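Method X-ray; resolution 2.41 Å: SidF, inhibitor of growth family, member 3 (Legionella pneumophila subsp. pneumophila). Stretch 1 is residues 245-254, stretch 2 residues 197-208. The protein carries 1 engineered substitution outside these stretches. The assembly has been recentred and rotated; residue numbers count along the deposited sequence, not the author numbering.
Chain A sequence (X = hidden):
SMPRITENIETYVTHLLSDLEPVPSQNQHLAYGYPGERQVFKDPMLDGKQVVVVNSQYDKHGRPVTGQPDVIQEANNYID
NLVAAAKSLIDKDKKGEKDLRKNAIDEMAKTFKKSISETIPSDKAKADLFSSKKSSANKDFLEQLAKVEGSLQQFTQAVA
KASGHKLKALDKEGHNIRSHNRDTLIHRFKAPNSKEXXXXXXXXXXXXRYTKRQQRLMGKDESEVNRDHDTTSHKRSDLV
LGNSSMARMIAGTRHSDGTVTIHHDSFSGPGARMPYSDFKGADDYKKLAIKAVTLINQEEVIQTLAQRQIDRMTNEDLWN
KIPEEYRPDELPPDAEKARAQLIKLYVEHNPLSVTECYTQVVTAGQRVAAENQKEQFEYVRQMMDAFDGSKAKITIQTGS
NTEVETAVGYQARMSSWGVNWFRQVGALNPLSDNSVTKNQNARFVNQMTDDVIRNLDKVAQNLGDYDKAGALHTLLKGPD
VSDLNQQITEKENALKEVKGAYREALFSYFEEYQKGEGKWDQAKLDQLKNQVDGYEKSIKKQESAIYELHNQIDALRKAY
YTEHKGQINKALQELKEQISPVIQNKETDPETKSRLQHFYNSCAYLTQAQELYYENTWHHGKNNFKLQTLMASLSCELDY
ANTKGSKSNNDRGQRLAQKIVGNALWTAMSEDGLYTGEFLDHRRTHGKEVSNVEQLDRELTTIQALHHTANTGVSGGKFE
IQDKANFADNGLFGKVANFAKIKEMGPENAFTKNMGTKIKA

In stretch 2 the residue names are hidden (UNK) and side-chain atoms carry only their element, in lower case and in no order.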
ATOM      1  N   SER A 245      -5.987  -5.534  -4.557  1.00 88.97           N
ATOM      2  CA  SER A 245      -4.718  -4.867  -4.752  1.00 94.16           C
ATOM      3  C   SER A 245      -3.928  -4.775  -3.409  1.00 84.78           C
ATOM      4  O   SER A 245      -3.161  -3.819  -3.223  1.00 95.54           O
ATOM      5  CB  SER A 245      -4.945  -3.509  -5.479  1.00 93.33           C
ATOM      6  OG  SER A 245      -3.955  -2.523  -5.188  1.00113.53           O
ATOM      7  N   MET A 246      -4.114  -5.742  -2.483  1.00 71.12           N
ATOM      8  CA  MET A 246      -3.286  -5.739  -1.252  1.00 54.75           C
ATOM      9  C   MET A 246      -2.062  -6.569  -1.415  1.00 47.55           C
ATOM     10  O   MET A 246      -2.122  -7.770  -1.647  1.00 51.85           O
ATOM     11  CB  MET A 246      -4.014  -6.158   0.025  1.00 55.88           C
ATOM     12  CG  MET A 246      -3.448  -5.492   1.257  1.00 51.63           C
ATOM     13  SD  MET A 246      -4.501  -5.680   2.697  0.59 46.54           S
ATOM     14  CE  MET A 246      -3.333  -5.108   3.931  1.00 44.20           C
ATOM     15  N   ALA A 247      -0.928  -5.919  -1.270  1.00 39.75           N
ATOM     16  CA  ALA A 247       0.310  -6.639  -1.321  1.00 39.13           C
ATOM     17  C   ALA A 247       1.221  -6.205  -0.173  1.00 39.45           C
ATOM     18  O   ALA A 247       1.144  -5.057   0.321  1.00 47.84           O
ATOM     19  CB  ALA A 247       1.008  -6.344  -2.667  1.00 38.59           C
ATOM     20  N   ARG A 248       2.119  -7.100   0.184  1.00 34.97           N
ATOM     21  CA  ARG A 248       3.064  -6.877   1.221  1.00 37.90           C
ATOM     22  C   ARG A 248       4.280  -6.358   0.454  1.00 38.97           C
ATOM     23  O   ARG A 248       4.750  -6.988  -0.519  1.00 41.20           O
ATOM     24  CB  ARG A 248       3.401  -8.216   1.890  1.00 34.69           C
ATOM     25  CG  ARG A 248       4.507  -8.136   2.946  1.00 34.15           C
ATOM     26  CD  ARG A 248       3.878  -7.598   4.286  1.00 38.05           C
ATOM     27  NE  ARG A 248       4.855  -7.777   5.322  1.00 38.89           N
ATOM     28  CZ  ARG A 248       5.005  -8.909   5.998  1.00 41.98           C
ATOM     29  NH1 ARG A 248       4.163  -9.909   5.782  1.00 43.92           N
ATOM     30  NH2 ARG A 248       5.992  -9.031   6.888  1.00 41.08           N
ATOM     31  N   MET A 249       4.786  -5.231   0.898  1.00 36.30           N
ATOM     32  CA  MET A 249       5.910  -4.577   0.253  1.00 40.34           C
ATOM     33  C   MET A 249       7.172  -4.710   1.129  1.00 44.00           C
ATOM     34  O   MET A 249       7.206  -4.248   2.276  1.00 43.36           O
ATOM     35  CB  MET A 249       5.595  -3.122   0.043  1.00 38.76           C
ATOM     36  CG  MET A 249       6.719  -2.328  -0.570  1.00 51.90           C
ATOM     37  SD  MET A 249       6.050  -0.801  -1.322  0.86 60.44           S
ATOM     38  CE  MET A 249       6.124   0.203   0.134  1.00 53.94           C
ATOM     39  N   ILE A 250       8.184  -5.374   0.588  1.00 39.21           N
ATOM     40  CA  ILE A 250       9.427  -5.577   1.268  1.00 37.22           C
ATOM     41  C   ILE A 250      10.563  -5.005   0.404  1.00 38.78           C
ATOM     42  O   ILE A 250      10.610  -5.238  -0.787  1.00 43.83           O
ATOM     43  CB  ILE A 250       9.703  -7.036   1.368  1.00 36.23           C
ATOM     44  CG1 ILE A 250       8.474  -7.777   1.878  1.00 35.69           C
ATOM     45  CG2 ILE A 250      10.918  -7.235   2.258  1.00 36.09           C
ATOM     46  CD1 ILE A 250       8.263  -7.608   3.362  1.00 36.75           C
ATOM     47  N   ALA A 251      11.506  -4.306   1.022  1.00 39.76           N
ATOM     48  CA  ALA A 251      12.664  -3.800   0.306  1.00 40.78           C
ATOM     49  C   ALA A 251      13.862  -4.086   1.174  1.00 42.05           C
ATOM     50  O   ALA A 251      13.783  -3.986   2.387  1.00 45.44           O
ATOM     51  CB  ALA A 251      12.526  -2.307   0.085  1.00 40.55           C
ATOM     52  N   GLY A 252      14.966  -4.477   0.573  1.00 40.38           N
ATOM     53  CA  GLY A 252      16.147  -4.587   1.349  1.00 43.27           C
ATOM     54  C   GLY A 252      17.421  -4.806   0.584  1.00 51.67           C
ATOM     55  O   GLY A 252      17.481  -4.513  -0.649  1.00 48.16           O
ATOM     56  N   THR A 253      18.461  -5.289   1.306  1.00 51.50           N
ATOM     57  CA  THR A 253      19.691  -5.618   0.639  1.00 47.91           C
ATOM     58  C   THR A 253      19.981  -7.088   0.734  1.00 54.50           C
ATOM     59  O   THR A 253      19.684  -7.730   1.779  1.00 59.07           O
ATOM     60  CB  THR A 253      20.936  -4.717   0.974  1.00 52.99           C
ATOM     61  OG1 THR A 253      21.912  -5.412   1.717  1.00 59.60           O
ATOM     62  CG2 THR A 253      20.664  -3.454   1.599  1.00 50.10           C
ATOM     63  N   ARG A 254      20.529  -7.644  -0.355  1.00 54.42           N
ATOM     64  CA  ARG A 254      20.985  -9.041  -0.374  1.00 56.58           C
ATOM     65  C   ARG A 254      22.510  -9.150  -0.244  1.00 59.07           C
ATOM     66  O   ARG A 254      23.264  -8.556  -1.050  1.00 62.49           O
ATOM     67  CB  ARG A 254      20.549  -9.729  -1.664  1.00 55.07           C
ATOM     68  CG  ARG A 254      20.759 -11.243  -1.656  1.00 57.11           C
ATOM     69  CD  ARG A 254      20.623 -11.704  -3.082  1.00 60.70           C
ATOM     70  NE  ARG A 254      20.486 -13.135  -3.272  1.00 61.44           N
ATOM     71  CZ  ARG A 254      21.468 -13.899  -3.713  1.00 68.42           C
ATOM     72  NH1 ARG A 254      22.659 -13.361  -3.931  1.00 68.57           N
ATOM     73  NH2 ARG A 254      21.265 -15.197  -3.908  1.00 74.99           N
ATOM     74  N   UNK A 197      29.525  -7.514  -4.422  1.00 71.94           N
ATOM     75  CA  UNK A 197      28.790  -8.736  -4.129  1.00 73.72           C
ATOM     76  C   UNK A 197      27.414  -8.455  -3.509  1.00 71.96           C
ATOM     77  O   UNK A 197      26.633  -9.384  -3.363  1.00 71.60           O
ATOM     78  N   UNK A 198      27.110  -7.186  -3.183  1.00 67.93           N
ATOM     79  CA  UNK A 198      25.787  -6.801  -2.626  1.00 71.05           C
ATOM     80  C   UNK A 198      24.803  -6.231  -3.678  1.00 66.70           C
ATOM     81  O   UNK A 198      25.217  -5.749  -4.727  1.00 67.10           O
ATOM     82  o   UNK A 198      26.744  -6.638   2.151  1.00 93.69           O
ATOM     83  o   UNK A 198      25.698  -4.851   1.387  1.00 75.64           O
ATOM     84  c   UNK A 198      25.907  -5.916  -1.349  1.00 69.44           C
ATOM     85  c   UNK A 198      26.136  -6.016   1.230  1.00 80.61           C
ATOM     86  c   UNK A 198      25.919  -6.768  -0.079  1.00 70.82           C
ATOM     87  N   UNK A 199      23.509  -6.359  -3.424  1.00 64.64           N
ATOM     88  CA  UNK A 199      22.499  -5.731  -4.289  1.00 66.14           C
ATOM     89  C   UNK A 199      21.209  -5.486  -3.538  1.00 61.33           C
ATOM     90  O   UNK A 199      20.917  -6.172  -2.550  1.00 58.81           O
ATOM     91  c   UNK A 199      21.060  -8.525  -6.660  1.00 82.14           C
ATOM     92  c   UNK A 199      21.549  -7.904  -5.339  1.00 74.76           C
ATOM     93  c   UNK A 199      22.226  -6.547  -5.555  1.00 66.11           C
ATOM     94  o   UNK A 199      21.321  -7.938  -7.735  1.00 82.17           O
ATOM     95  o   UNK A 199      20.393  -9.588  -6.649  1.00 81.56           O
ATOM     96  N   UNK A 200      20.427  -4.534  -4.026  1.00 50.25           N
ATOM     97  CA  UNK A 200      19.188  -4.251  -3.383  1.00 45.46           C
ATOM     98  C   UNK A 200      17.987  -4.911  -4.100  1.00 43.91           C
ATOM     99  O   UNK A 200      18.121  -5.429  -5.225  1.00 42.81           O
ATOM    100  c   UNK A 200      19.826  -2.057  -2.152  1.00 44.06           C
ATOM    101  o   UNK A 200      21.966  -2.691  -1.291  1.00 51.49           O
ATOM    102  c   UNK A 200      19.041  -2.733  -3.285  1.00 47.76           C
ATOM    103  c   UNK A 200      21.342  -2.230  -2.263  1.00 52.37           C
ATOM    104  n   UNK A 200      21.955  -1.847  -3.426  1.00 45.74           N
ATOM    105  N   UNK A 201      16.810  -4.892  -3.460  1.00 41.84           N
ATOM    106  CA  UNK A 201      15.576  -5.429  -4.091  1.00 38.72           C
ATOM    107  C   UNK A 201      14.345  -4.771  -3.490  1.00 39.65           C
ATOM    108  O   UNK A 201      14.386  -4.252  -2.356  1.00 36.26           O
ATOM    109  c   UNK A 201      16.597  -7.630  -1.809  1.00 45.43           C
ATOM    110  c   UNK A 201      14.219  -7.398  -1.745  1.00 40.82           C
ATOM    111  c   UNK A 201      15.431  -6.918  -3.885  1.00 38.24           C
ATOM    112  c   UNK A 201      15.420  -7.308  -2.452  1.00 39.17           C
ATOM    113  c   UNK A 201      16.588  -7.997  -0.447  1.00 51.34           C
ATOM    114  c   UNK A 201      15.372  -8.031   0.252  1.00 47.68           C
ATOM    115  c   UNK A 201      14.193  -7.745  -0.402  1.00 41.85           C
ATOM    116  N   UNK A 202      13.249  -4.838  -4.249  1.00 38.96           N
ATOM    117  CA  UNK A 202      11.938  -4.506  -3.776  1.00 41.54           C
ATOM    118  C   UNK A 202      10.981  -5.564  -4.316  1.00 43.90           C
ATOM    119  O   UNK A 202      11.042  -5.900  -5.496  1.00 40.97           O
ATOM    120  c   UNK A 202      10.081  -2.801  -3.718  1.00 43.24           C
ATOM    121  c   UNK A 202      12.419  -2.036  -4.112  1.00 42.90           C
ATOM    122  c   UNK A 202      12.192  -0.910  -5.088  1.00 41.72           C
ATOM    123  c   UNK A 202      11.440  -3.165  -4.355  1.00 44.32           C
ATOM    124  N   UNK A 203      10.057  -6.032  -3.478  1.00 41.21           N
ATOM    125  CA  UNK A 203       9.078  -6.977  -3.952  1.00 40.36           C
ATOM    126  C   UNK A 203       7.679  -6.681  -3.425  1.00 39.18           C
ATOM    127  O   UNK A 203       7.535  -5.943  -2.490  1.00 40.83           O
ATOM    128  c   UNK A 203      11.929 -10.689  -2.441  1.00 37.46           C
ATOM    129  c   UNK A 203       9.495  -8.382  -3.602  1.00 46.82           C
ATOM    130  s   UNK A 203      10.237 -10.355  -1.919  1.00 48.74           S
ATOM    131  c   UNK A 203       9.988  -8.559  -2.189  1.00 41.88           C
ATOM    132  N   UNK A 204       6.667  -7.165  -4.132  1.00 39.76           N
ATOM    133  CA  UNK A 204       5.284  -7.058  -3.804  1.00 37.78           C
ATOM    134  C   UNK A 204       4.888  -8.504  -3.743  1.00 38.79           C
ATOM    135  O   UNK A 204       5.065  -9.266  -4.742  1.00 40.40           O
ATOM    136  c   UNK A 204       3.781  -2.559  -5.616  1.00 47.78           C
ATOM    137  c   UNK A 204       5.534  -4.066  -4.153  1.00 48.73           C
ATOM    138  c   UNK A 204       4.723  -1.918  -4.885  1.00 50.99           C
ATOM    139  c   UNK A 204       5.610  -2.678  -4.129  1.00 53.39           C
ATOM    140  c   UNK A 204       3.692  -3.960  -5.587  1.00 52.80           C
ATOM    141  c   UNK A 204       4.562  -4.730  -4.862  1.00 45.98           C
ATOM    142  c   UNK A 204       4.460  -6.281  -4.881  1.00 43.47           C
ATOM    143  o   UNK A 204       4.794  -0.528  -4.923  1.00 45.85           O
ATOM    144  N   UNK A 205       4.472  -8.918  -2.532  1.00 37.08           N
ATOM    145  CA  UNK A 205       3.993 -10.234  -2.309  1.00 36.23           C
ATOM    146  C   UNK A 205       2.514 -10.075  -2.061  1.00 38.54           C
ATOM    147  O   UNK A 205       2.109  -9.338  -1.199  1.00 41.55           O
ATOM    148  c   UNK A 205       4.651 -10.877  -1.109  1.00 38.25           C
ATOM    149  c   UNK A 205       4.128 -12.311  -0.919  1.00 40.44           C
ATOM    150  c   UNK A 205       6.826 -11.145   0.108  1.00 34.11           C
ATOM    151  c   UNK A 205       6.169 -10.933  -1.266  1.00 35.38           C
ATOM    152  N   UNK A 206       1.699 -10.726  -2.862  1.00 43.17           N
ATOM    153  CA  UNK A 206       0.256 -10.562  -2.710  1.00 42.14           C
ATOM    154  C   UNK A 206      -0.161 -11.132  -1.363  1.00 47.01           C
ATOM    155  O   UNK A 206       0.221 -12.232  -0.984  1.00 47.54           O
ATOM    156  c   UNK A 206       2.062 -11.818  -3.794  1.00 47.33           C
ATOM    157  c   UNK A 206      -0.317 -11.487  -3.760  1.00 44.52           C
ATOM    158  c   UNK A 206       0.822 -11.950  -4.605  1.00 44.40           C
ATOM    159  N   UNK A 207      -1.009 -10.436  -0.661  1.00 49.52           N
ATOM    160  CA  UNK A 207      -1.479 -11.036   0.530  1.00 56.14           C
ATOM    161  C   UNK A 207      -2.944 -10.827   0.599  1.00 58.07           C
ATOM    162  O   UNK A 207      -3.521 -10.161  -0.253  1.00 63.12           O
ATOM    163  c   UNK A 207      -0.814 -10.359   1.730  1.00 55.58           C
ATOM    164  s   UNK A 207      -1.134  -8.610   1.684  1.00 60.42           S
ATOM    165  N   UNK A 208      -3.513 -11.353   1.672  1.00 65.53           N
ATOM    166  CA  UNK A 208      -4.910 -11.200   1.970  1.00 65.88           C
ATOM    167  C   UNK A 208      -5.556 -12.546   1.763  1.00 65.15           C
ATOM    168  O   UNK A 208      -5.151 -13.318   0.886  1.00 63.73           O
TER

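Position 197 has no side-chain atoms and a phi of 69°, which by itself favours glycine. It barely touches stretch 1. It is Gly197.

Position 198 carries three carbons, the third bearing two oxygens. Its side chain reaches Arg254. It is Glu198, with CG 3.3 Å from Arg254 O.

Position 199 has the same atoms, three carbons ending in two oxygens. Its backbone N and O both hydrogen-bond to Arg254; Arg254 N to O of 199 is 2.7 Å. It is Glu199. Its OE1 is 4.2 Å from Arg254 CD and is hydrogen-bonded elsewhere in the structure.

Position 200 has three carbons, the third bearing one oxygen and one nitrogen. The chain ends in an amide and comes close to Thr253. It is Gln200.

Position 201 has one carbon and then a ring of six carbons, with no oxygen. The ring lies over Gly252 and borders Ile250. It is Phe201. Gly252 CA makes a CH-pi contact, 4.0 Å from the ring centroid. An ideal CB on Gly252 would sit 3.2 Å from Phe201 CZ, a tight fit, so the bare glycine leaves room for the ring.

Position 202 has four carbons, forked at the first, one arm two carbons long. It faces Ala251. It is Ile202, with CG1 4.2 Å from Ala251 CB.

Position 203 is unbranched: two carbons, a sulfur, one carbon. It packs on Ile250. It is Met203, with CG 3.9 Å from Ile250 CB.

Position 204 has one carbon and a six-carbon ring bearing one oxygen. It packs beside Ala247 and Met249. It is Tyr204; Met249 SD is 3.4 Å from its CE1 and approaches the ring obliquely.

Position 205 repeats the forked four-carbon pattern, near Ile250. It is Ile205. Its CD1 is 4.1 Å from Ile250 CG1.

Position 206 has three carbons closing a ring onto the backbone N, opposite Ala247. It is Pro206.

Position 207 has one carbon and one sulfur, beside Met246. It is Cys207, with SG 3.9 Å from Met246 CG.

Position 208 has no side-chain atoms. At its backbone angles a CB would jam against the preceding carbonyl O. It makes no contact. It is Gly208.

The two strands run antiparallel. Paired backbone hydrogen bonds link Arg254 with Glu199, Gly252 with Phe201, Ile250 with Met203 and Arg248 with Ile205. Cys207 N to Met246 O, 3.1 Å, extends the ladder beyond the strands. Alternation puts Ile250, Phe201, Met203 and Ile205 on one face, and Met249, Tyr204, Ala251 and Ile202 on the other. Apolar side chains pack across both faces of the ladder.

Stretch 2 (197-208) GEEQFIMYIPCG
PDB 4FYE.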